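Local atomic coordinates of catabolite control protein A (Lactococcus lactis, PDB entry 2O20), a protein that probably acts as a global transcriptional regulator of carbon catabolite repression and activation, binding DNA as a member of the LacI family. Residues V250-L255 and P285-V290. The protein carries 1 engineered substitution. Residues are numbered along the deposited sequence; the frame is centred on the assembly and turned at random. Where two conformers were deposited one is given.
Sequences VAVGLL and PTLTSV
Leu287 packs its side chain against Ala251, Val252 and Leu255 of helix 248-260. Ala251 and Leu255 direct their CB toward segment 285-290, while Val252 meets Leu287 from the flank through CG2. The tightest apolar approach is tip to tip: Val252 CG2 lies 3.6 Å from Leu287 CD1. With Val252 CG1 anti to the backbone N (chi1 177°), CG2 falls anti to the carbonyl carbon, beside the N, where it meets Leu287. The same Leu287 CD1 also meets Ala251 CB at 4.1 Å, so one methyl touches two consecutive helix residues. A turn further along, Leu255 CD2 comes against the branch carbon of Leu287, 4.1 Å from CG, the two leucines sliding past each other in opposite directions. Leu287 was deposited in two conformers, and the distances hold for the one described.

Both segments belong to the periplasmic-binding-protein-like domain of the LacI family. There the helix follows strand 242-245 of the four-stranded parallel sheet, and Ile271 of strand 270-272 touches both Leu255 and Leu287, tying the contact to the sheet.

The packing at Pro285 is also buried. Leu255 CD1 reaches Pro285 CG at 4.1 Å, while Leu255 CD2 lies 3.4 Å from Pro285 O, a carbonyl oxygen that takes a hydrogen bond from Thr283 OG1. The loose side is at Thr286, which is partly exposed and hardly covered by the helix; its CB points away from the helix, and its OG1 is hydrogen-bonded to Arg329 N. Val252, by contrast, also packs on Tyr282 of the second subunit, so the tight side borders the neighbouring chain.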
ATOM      1  N   VAL D 250      -0.624   4.616 -11.675  1.00 16.43           N
ATOM      2  CA  VAL D 250      -0.929   5.464 -12.831  1.00 16.26           C
ATOM      3  C   VAL D 250      -2.326   5.175 -13.443  1.00 15.81           C
ATOM      4  O   VAL D 250      -3.080   6.085 -13.767  1.00 15.30           O
ATOM      5  CB  VAL D 250       0.192   5.361 -13.878  1.00 16.33           C
ATOM      6  CG1 VAL D 250      -0.107   6.273 -15.068  1.00 16.47           C
ATOM      7  CG2 VAL D 250       1.570   5.677 -13.245  1.00 17.19           C
ATOM      8  N   ALA D 251      -2.649   3.899 -13.609  1.00 15.06           N
ATOM      9  CA  ALA D 251      -3.941   3.449 -14.144  1.00 14.87           C
ATOM     10  C   ALA D 251      -5.092   3.884 -13.293  1.00 15.63           C
ATOM     11  O   ALA D 251      -6.122   4.260 -13.829  1.00 15.54           O
ATOM     12  CB  ALA D 251      -3.989   1.942 -14.285  1.00 14.54           C
ATOM     13  N   VAL D 252      -4.919   3.748 -11.975  1.00 15.87           N
ATOM     14  CA  VAL D 252      -5.938   4.146 -11.028  1.00 16.92           C
ATOM     15  C   VAL D 252      -6.148   5.666 -11.093  1.00 16.41           C
ATOM     16  O   VAL D 252      -7.296   6.127 -11.006  1.00 17.00           O
ATOM     17  CB  VAL D 252      -5.628   3.688  -9.583  1.00 17.36           C
ATOM     18  CG1 VAL D 252      -6.668   4.187  -8.607  1.00 18.31           C
ATOM     19  CG2 VAL D 252      -5.565   2.160  -9.489  1.00 18.84           C
ATOM     20  N   GLY D 253      -5.057   6.427 -11.244  1.00 15.73           N
ATOM     21  CA  GLY D 253      -5.131   7.865 -11.477  1.00 16.19           C
ATOM     22  C   GLY D 253      -5.864   8.273 -12.744  1.00 15.71           C
ATOM     23  O   GLY D 253      -6.716   9.176 -12.704  1.00 17.31           O
ATOM     24  N   LEU D 254      -5.570   7.596 -13.852  1.00 16.47           N
ATOM     25  CA  LEU D 254      -6.255   7.797 -15.139  1.00 16.81           C
ATOM     26  C   LEU D 254      -7.749   7.518 -15.011  1.00 16.44           C
ATOM     27  O   LEU D 254      -8.576   8.340 -15.434  1.00 15.49           O
ATOM     28  CB  LEU D 254      -5.651   6.893 -16.243  1.00 17.20           C
ATOM     29  CG  LEU D 254      -6.172   7.163 -17.660  1.00 16.80           C
ATOM     30  CD1 LEU D 254      -5.687   8.514 -18.100  1.00 16.34           C
ATOM     31  CD2 LEU D 254      -5.752   6.094 -18.637  1.00 16.88           C
ATOM     32  N   LEU D 255      -8.093   6.416 -14.351  1.00 15.91           N
ATOM     33  CA  LEU D 255      -9.510   6.060 -14.121  1.00 16.41           C
ATOM     34  C   LEU D 255     -10.226   7.095 -13.256  1.00 15.25           C
ATOM     35  O   LEU D 255     -11.326   7.533 -13.616  1.00 14.68           O
ATOM     36  CB  LEU D 255      -9.647   4.652 -13.505  1.00 15.51           C
ATOM     37  CG  LEU D 255     -11.061   4.117 -13.218  1.00 17.85           C
ATOM     38  CD1 LEU D 255     -11.872   4.087 -14.473  1.00 18.29           C
ATOM     39  CD2 LEU D 255     -10.994   2.739 -12.613  1.00 17.46           C
ATOM     40  N   PRO D 285     -15.135   2.373 -10.711  1.00 18.47           N
ATOM     41  CA  PRO D 285     -15.351   0.992 -11.200  1.00 18.49           C
ATOM     42  C   PRO D 285     -14.146   0.064 -11.068  1.00 18.47           C
ATOM     43  O   PRO D 285     -12.999   0.519 -10.945  1.00 19.18           O
ATOM     44  CB  PRO D 285     -15.683   1.184 -12.700  1.00 18.90           C
ATOM     45  CG  PRO D 285     -15.359   2.491 -13.018  1.00 18.51           C
ATOM     46  CD  PRO D 285     -15.437   3.344 -11.768  1.00 18.05           C
ATOM     47  N   THR D 286     -14.424  -1.228 -11.099  1.00 17.97           N
ATOM     48  CA  THR D 286     -13.380  -2.235 -11.029  1.00 19.42           C
ATOM     49  C   THR D 286     -12.458  -2.191 -12.248  1.00 19.19           C
ATOM     50  O   THR D 286     -12.878  -1.879 -13.373  1.00 19.24           O
ATOM     51  CB  THR D 286     -13.942  -3.667 -10.809  1.00 19.06           C
ATOM     52  OG1 THR D 286     -14.754  -4.053 -11.918  1.00 19.74           O
ATOM     53  CG2 THR D 286     -14.721  -3.750  -9.541  1.00 20.03           C
ATOM     54  N   LEU D 287     -11.185  -2.403 -11.972  1.00 19.63           N
ATOM     55  CA  LEU D 287     -10.117  -2.144 -12.923  1.00 19.59           C
ATOM     56  C   LEU D 287      -9.573  -3.413 -13.602  1.00 19.08           C
ATOM     57  O   LEU D 287      -8.954  -4.276 -12.962  1.00 18.64           O
ATOM     58  CB  LEU D 287      -8.973  -1.399 -12.206  0.50 20.15           C
ATOM     59  CG  LEU D 287      -8.228  -0.291 -12.961  0.50 21.88           C
ATOM     60  CD1 LEU D 287      -7.039   0.211 -12.124  0.50 22.77           C
ATOM     61  CD2 LEU D 287      -7.757  -0.696 -14.349  0.50 23.10           C
ATOM     62  N   THR D 288      -9.769  -3.516 -14.908  1.00 17.81           N
ATOM     63  CA  THR D 288      -9.155  -4.592 -15.693  1.00 18.27           C
ATOM     64  C   THR D 288      -7.616  -4.501 -15.654  1.00 17.69           C
ATOM     65  O   THR D 288      -7.044  -3.424 -15.778  1.00 17.36           O
ATOM     66  CB  THR D 288      -9.668  -4.562 -17.167  1.00 16.29           C
ATOM     67  OG1 THR D 288     -11.068  -4.825 -17.184  1.00 19.06           O
ATOM     68  CG2 THR D 288      -8.981  -5.607 -18.042  1.00 18.06           C
ATOM     69  N   SER D 289      -6.944  -5.635 -15.484  1.00 17.81           N
ATOM     70  CA  SER D 289      -5.478  -5.606 -15.319  1.00 18.50           C
ATOM     71  C   SER D 289      -4.808  -6.919 -15.748  1.00 18.94           C
ATOM     72  O   SER D 289      -5.355  -7.993 -15.542  1.00 19.45           O
ATOM     73  CB  SER D 289      -5.117  -5.319 -13.840  1.00 18.88           C
ATOM     74  OG  SER D 289      -3.785  -4.896 -13.684  1.00 20.04           O
ATOM     75  N   VAL D 290      -3.604  -6.808 -16.302  1.00 19.83           N
ATOM     76  CA  VAL D 290      -2.638  -7.901 -16.252  1.00 19.40           C
ATOM     77  C   VAL D 290      -2.392  -8.244 -14.768  1.00 19.70           C
ATOM     78  O   VAL D 290      -2.125  -7.348 -13.939  1.00 19.50           O
ATOM     79  CB  VAL D 290      -1.294  -7.497 -16.939  1.00 19.58           C
ATOM     80  CG1 VAL D 290      -0.169  -8.508 -16.671  1.00 18.86           C
ATOM     81  CG2 VAL D 290      -1.508  -7.268 -18.434  1.00 21.09           C
TER